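Pyoverdine biosynthesis protein PvcB (Pseudomonas aeruginosa, PDB 4YLM) catalyses the iron- and 2-oxoglutarate-dependent oxidation of tyrosine isonitrile, probably to its unsaturated derivative, a step in the biosynthesis of paerucumarin. Local coordinates at residues R178-P182 against P288-R292; F197-P201 against F214-G218. Residues are numbered along the deposited sequence.

Contact 1 (R178-P182 against P288-R292); sequences RSAAP and PHLQR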
loop_
_atom_site.group_PDB
_atom_site.type_symbol
_atom_site.label_atom_id
_atom_site.label_comp_id
_atom_site.label_asym_id
_atom_site.label_seq_id
_atom_site.Cartn_x
_atom_site.Cartn_y
_atom_site.Cartn_z
ATOM N N ARG A 178 -36.671 -9.056 -2.673
ATOM C CA ARG A 178 -36.275 -10.322 -3.283
ATOM C C ARG A 178 -34.877 -10.216 -3.890
ATOM O O ARG A 178 -34.488 -9.162 -4.373
ATOM C CB ARG A 178 -37.276 -10.741 -4.356
ATOM C CG ARG A 178 -38.639 -11.149 -3.816
ATOM C CD ARG A 178 -39.581 -11.555 -4.949
ATOM N NE ARG A 178 -39.741 -10.499 -5.949
ATOM C CZ ARG A 178 -39.069 -10.439 -7.096
ATOM N NH1 ARG A 178 -38.182 -11.378 -7.403
ATOM N NH2 ARG A 178 -39.284 -9.439 -7.942
ATOM N N SER A 179 -34.136 -11.317 -3.879
ATOM C CA SER A 179 -32.770 -11.309 -4.368
ATOM C C SER A 179 -32.418 -12.654 -4.990
ATOM O O SER A 179 -32.803 -13.702 -4.471
ATOM C CB SER A 179 -31.813 -10.964 -3.219
ATOM O OG SER A 179 -30.465 -10.950 -3.654
ATOM N N ALA A 180 -31.702 -12.625 -6.110
ATOM C CA ALA A 180 -31.308 -13.856 -6.791
ATOM C C ALA A 180 -29.859 -13.802 -7.261
ATOM O O ALA A 180 -29.435 -12.821 -7.865
ATOM C CB ALA A 180 -32.237 -14.137 -7.975
ATOM N N ALA A 181 -29.116 -14.876 -7.009
ATOM C CA ALA A 181 -27.707 -14.945 -7.378
ATOM C C ALA A 181 -27.301 -16.359 -7.777
ATOM O O ALA A 181 -27.701 -17.334 -7.134
ATOM C CB ALA A 181 -26.843 -14.471 -6.208
ATOM N N PRO A 182 -26.482 -16.481 -8.830
ATOM C CA PRO A 182 -25.907 -17.802 -9.092
ATOM C C PRO A 182 -25.138 -18.245 -7.853
ATOM O O PRO A 182 -24.581 -17.394 -7.146
ATOM C CB PRO A 182 -24.921 -17.539 -10.235
ATOM C CG PRO A 182 -25.339 -16.225 -10.831
ATOM C CD PRO A 182 -25.953 -15.441 -9.724
ATOM N N PRO A 288 -25.870 -6.414 -7.620
ATOM C CA PRO A 288 -26.172 -7.083 -8.890
ATOM C C PRO A 288 -27.257 -8.147 -8.764
ATOM O O PRO A 288 -27.699 -8.673 -9.782
ATOM C CB PRO A 288 -24.840 -7.746 -9.259
ATOM C CG PRO A 288 -24.201 -8.031 -7.941
ATOM C CD PRO A 288 -24.598 -6.878 -7.037
ATOM N N HIS A 289 -27.684 -8.459 -7.544
ATOM C CA HIS A 289 -28.616 -9.562 -7.343
ATOM C C HIS A 289 -30.008 -9.125 -6.889
ATOM O O HIS A 289 -30.928 -9.943 -6.814
ATOM C CB HIS A 289 -28.026 -10.561 -6.350
ATOM C CG HIS A 289 -26.677 -11.073 -6.752
ATOM N ND1 HIS A 289 -25.593 -11.063 -5.901
ATOM C CD2 HIS A 289 -26.240 -11.605 -7.917
ATOM C CE1 HIS A 289 -24.546 -11.576 -6.525
ATOM N NE2 HIS A 289 -24.912 -11.911 -7.750
ATOM N N LEU A 290 -30.160 -7.843 -6.574
ATOM C CA LEU A 290 -31.447 -7.335 -6.116
ATOM C C LEU A 290 -32.477 -7.356 -7.247
ATOM O O LEU A 290 -32.200 -6.921 -8.362
ATOM C CB LEU A 290 -31.299 -5.915 -5.574
ATOM C CG LEU A 290 -32.561 -5.294 -4.970
ATOM C CD1 LEU A 290 -33.045 -6.126 -3.807
ATOM C CD2 LEU A 290 -32.305 -3.863 -4.534
ATOM N N GLN A 291 -33.667 -7.864 -6.959
ATOM C CA GLN A 291 -34.741 -7.820 -7.947
ATOM C C GLN A 291 -35.445 -6.469 -7.898
ATOM O O GLN A 291 -36.089 -6.122 -6.906
ATOM C CB GLN A 291 -35.727 -8.968 -7.736
ATOM C CG GLN A 291 -35.102 -10.347 -7.932
ATOM C CD GLN A 291 -34.317 -10.456 -9.237
ATOM O OE1 GLN A 291 -33.112 -10.190 -9.279
ATOM N NE2 GLN A 291 -35.002 -10.847 -10.307
ATOM N N ARG A 292 -35.290 -5.702 -8.970
ATOM C CA ARG A 292 -35.884 -4.379 -9.072
ATOM C C ARG A 292 -37.053 -4.405 -10.058
ATOM O O ARG A 292 -37.859 -3.475 -10.106
ATOM C CB ARG A 292 -34.831 -3.366 -9.526
ATOM C CG ARG A 292 -33.611 -3.281 -8.606
ATOM C CD ARG A 292 -32.520 -2.385 -9.196
ATOM N NE ARG A 292 -31.402 -2.186 -8.271
ATOM C CZ ARG A 292 -30.342 -2.986 -8.198
ATOM N NH1 ARG A 292 -30.248 -4.044 -9.000
ATOM N NH2 ARG A 292 -29.372 -2.729 -7.327
#

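Contact 2 (F197-P201 against F214-G218); sequences FCEPP and FHYDG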
loop_
_atom_site.group_PDB
_atom_site.type_symbol
_atom_site.label_atom_id
_atom_site.label_comp_id
_atom_site.label_asym_id
_atom_site.label_seq_id
_atom_site.Cartn_x
_atom_site.Cartn_y
_atom_site.Cartn_z
ATOM N N PHE A 197 -24.213 -17.620 -1.545
ATOM C CA PHE A 197 -25.158 -18.619 -1.090
ATOM C C PHE A 197 -25.759 -18.106 0.202
ATOM O O PHE A 197 -25.030 -17.673 1.088
ATOM C CB PHE A 197 -24.409 -19.932 -0.847
ATOM C CG PHE A 197 -25.242 -21.034 -0.217
ATOM C CD1 PHE A 197 -26.465 -21.406 -0.752
ATOM C CD2 PHE A 197 -24.752 -21.741 0.872
ATOM C CE1 PHE A 197 -27.208 -22.442 -0.186
ATOM C CE2 PHE A 197 -25.478 -22.782 1.436
ATOM C CZ PHE A 197 -26.710 -23.131 0.907
ATOM N N CYS A 198 -27.087 -18.106 0.290
ATOM C CA CYS A 198 -27.752 -17.838 1.558
ATOM C C CYS A 198 -28.308 -19.171 2.036
ATOM O O CYS A 198 -29.158 -19.768 1.376
ATOM C CB CYS A 198 -28.863 -16.792 1.401
ATOM S SG CYS A 198 -29.679 -16.329 2.982
ATOM N N GLU A 199 -27.794 -19.652 3.161
ATOM C CA GLU A 199 -28.085 -20.997 3.626
ATOM C C GLU A 199 -29.436 -21.043 4.350
ATOM O O GLU A 199 -29.767 -20.126 5.096
ATOM C CB GLU A 199 -26.966 -21.462 4.564
ATOM C CG GLU A 199 -27.142 -22.867 5.095
ATOM C CD GLU A 199 -26.182 -23.189 6.219
ATOM O OE1 GLU A 199 -25.489 -22.260 6.707
ATOM O OE2 GLU A 199 -26.130 -24.375 6.625
ATOM N N PRO A 200 -30.226 -22.104 4.120
ATOM C CA PRO A 200 -31.475 -22.279 4.880
ATOM C C PRO A 200 -31.207 -22.764 6.305
ATOM O O PRO A 200 -30.269 -23.524 6.515
ATOM C CB PRO A 200 -32.215 -23.380 4.105
ATOM C CG PRO A 200 -31.517 -23.493 2.783
ATOM C CD PRO A 200 -30.094 -23.095 3.039
ATOM N N PRO A 201 -32.033 -22.334 7.273
ATOM C CA PRO A 201 -31.940 -22.770 8.674
ATOM C C PRO A 201 -32.399 -24.212 8.896
ATOM O O PRO A 201 -32.589 -24.947 7.923
ATOM C CB PRO A 201 -32.886 -21.811 9.398
ATOM C CG PRO A 201 -33.858 -21.390 8.350
ATOM C CD PRO A 201 -33.079 -21.317 7.080
ATOM N N PHE A 214 -36.490 -19.770 0.200
ATOM C CA PHE A 214 -35.244 -20.362 -0.278
ATOM C C PHE A 214 -35.472 -21.383 -1.387
ATOM O O PHE A 214 -35.659 -22.569 -1.120
ATOM C CB PHE A 214 -34.497 -21.028 0.877
ATOM C CG PHE A 214 -34.151 -20.088 1.988
ATOM C CD1 PHE A 214 -34.961 -19.995 3.111
ATOM C CD2 PHE A 214 -33.020 -19.289 1.908
ATOM C CE1 PHE A 214 -34.646 -19.124 4.137
ATOM C CE2 PHE A 214 -32.700 -18.414 2.929
ATOM C CZ PHE A 214 -33.512 -18.331 4.045
ATOM N N HIS A 215 -35.445 -20.915 -2.632
ATOM C CA HIS A 215 -35.614 -21.788 -3.790
ATOM C C HIS A 215 -34.299 -21.881 -4.560
ATOM O O HIS A 215 -33.551 -20.905 -4.631
ATOM C CB HIS A 215 -36.728 -21.248 -4.689
ATOM C CG HIS A 215 -38.010 -20.978 -3.957
ATOM N ND1 HIS A 215 -38.790 -19.867 -4.200
ATOM C CD2 HIS A 215 -38.642 -21.674 -2.982
ATOM C CE1 HIS A 215 -39.846 -19.890 -3.406
ATOM N NE2 HIS A 215 -39.781 -20.976 -2.656
ATOM N N TYR A 216 -34.011 -23.049 -5.128
ATOM C CA TYR A 216 -32.767 -23.233 -5.869
ATOM C C TYR A 216 -33.005 -23.738 -7.298
ATOM O O TYR A 216 -33.371 -24.894 -7.510
ATOM C CB TYR A 216 -31.799 -24.127 -5.081
ATOM C CG TYR A 216 -31.464 -23.558 -3.714
ATOM C CD1 TYR A 216 -32.075 -24.050 -2.565
ATOM C CD2 TYR A 216 -30.555 -22.510 -3.575
ATOM C CE1 TYR A 216 -31.784 -23.523 -1.312
ATOM C CE2 TYR A 216 -30.259 -21.973 -2.326
ATOM C CZ TYR A 216 -30.872 -22.484 -1.198
ATOM O OH TYR A 216 -30.583 -21.953 0.050
ATOM N N ASP A 217 -32.795 -22.849 -8.267
ATOM C CA ASP A 217 -33.100 -23.113 -9.672
ATOM C C ASP A 217 -31.923 -23.695 -10.436
ATOM O O ASP A 217 -30.791 -23.719 -9.941
ATOM C CB ASP A 217 -33.506 -21.819 -10.373
ATOM C CG ASP A 217 -34.681 -21.140 -9.717
ATOM O OD1 ASP A 217 -35.462 -21.831 -9.032
ATOM O OD2 ASP A 217 -34.827 -19.913 -9.895
ATOM N N GLY A 218 -32.198 -24.130 -11.663
ATOM C CA GLY A 218 -31.164 -24.565 -12.582
ATOM C C GLY A 218 -30.804 -26.022 -12.389
ATOM O O GLY A 218 -30.080 -26.610 -13.191
#

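Contact 1 (R178-P182 against P288-R292)
His289, Gln291 and Arg178 bury the most surface where the C-terminal tail runs alongside strand 178-182. The backbones meet in a single antiparallel bridge at the non-hydrogen-bonded pair Ser179 and Leu290, whose CA atoms lie 4.5 Å apart. Two nearly linear hydrogen bonds flank it: Gln291 N to Arg178 O (3.0 Å) and Ala180 N to His289 O (2.9 Å). His289 sends its CB toward the strand, and its flat imidazole accepts Ala181 CB over one face, a CH-pi contact 3.4 Å from the ring centroid. A methyl side chain suits this site, being small enough to approach so closely. The ring stays polar at its rim, where NE2 hydrogen-bonds Glu185. Gln291 and Arg178 are exposed, and their long, flexible chains allow aliphatic and polar parts to lie together at the surface: Arg178 NH1 is 3.3 Å from Gln291 CG. Buried Ser179 directs its hydroxyl elsewhere, to the backbone O of Met116. Leaving the long strand 272-286 of the main sheet, the tail thus lines one edge of strand 178-182, while the other edge pairs with strand 165-169 through Ser179 with Tyr168 and Ala181 with Gly166.

Contact 2 (F197-P201 against F214-G218)
One polar link, several contacts to aromatic rings and a little aliphatic packing join the loop 197-201 to strand 215-217 and the residue preceding it. The hydrogen bond comes from the phenol of Tyr216, which reaches across to give its proton to the backbone carbonyl of Cys198 (OH to O, 2.9 Å). Tyrosine suits this role: its long, rigid ring spans the gap near this end, where the CA atoms of Phe197 and Tyr216 are 10.1 Å apart, whereas the CA atoms of Pro200 and Phe214 close to 6.7 Å. The hydroxyl satisfies a loop carbonyl that no strand pairing across these segments serves.

Among the ring contacts, Pro200 CA sits almost exactly on the normal of the Phe214 ring, 4.3 Å from its centroid, a CH-pi contact. The edge of that same ring meets Cys198 SG, 3.7 Å from Phe214 CE2, in a sulfur-aromatic contact. Phe197 and Tyr216 pack obliquely, their planes at 46° and Phe197 CE1 3.8 Å from Tyr216 CE2.

Apolar packing completes the interface. The compact proline rings suit an irregular backbone and offer CH surface: Pro200 CG lies 4.1 Å from Tyr216 CE1, and Pro201 CD 4.0 Å from Phe214 CE1.

Cys198 also touches His112, a probable iron ligand, so this loop probably borders the metal site. Helix 224-235 packs on Phe197 and Tyr216 through Leu228, Tyr168 of strand 165-169 touches both of them and Phe214, and strand 215-217 pairs with strand 165-169 through His215 with Arg167 and Asp217 with Ser165.

Contacts 1 and 2 lie on the same side of the chain's centre, about 12 Å apart between centres and about 6 Å between nearest atoms, without touching. Both reach the small antiparallel sheet in which strand 165-169 is central and strands 178-182 and 215-217 form the outer edges. Along the chain, both segments of contact 2 fall between those of contact 1, so the C-terminal tail returns to one edge strand after the chain has formed the other and completed the main sheet. The two contacts thereby join the irregular segments 288-292 and 197-201 to the outer strands of this sheet, close to the probable iron ligand His112 on the contact 2 side.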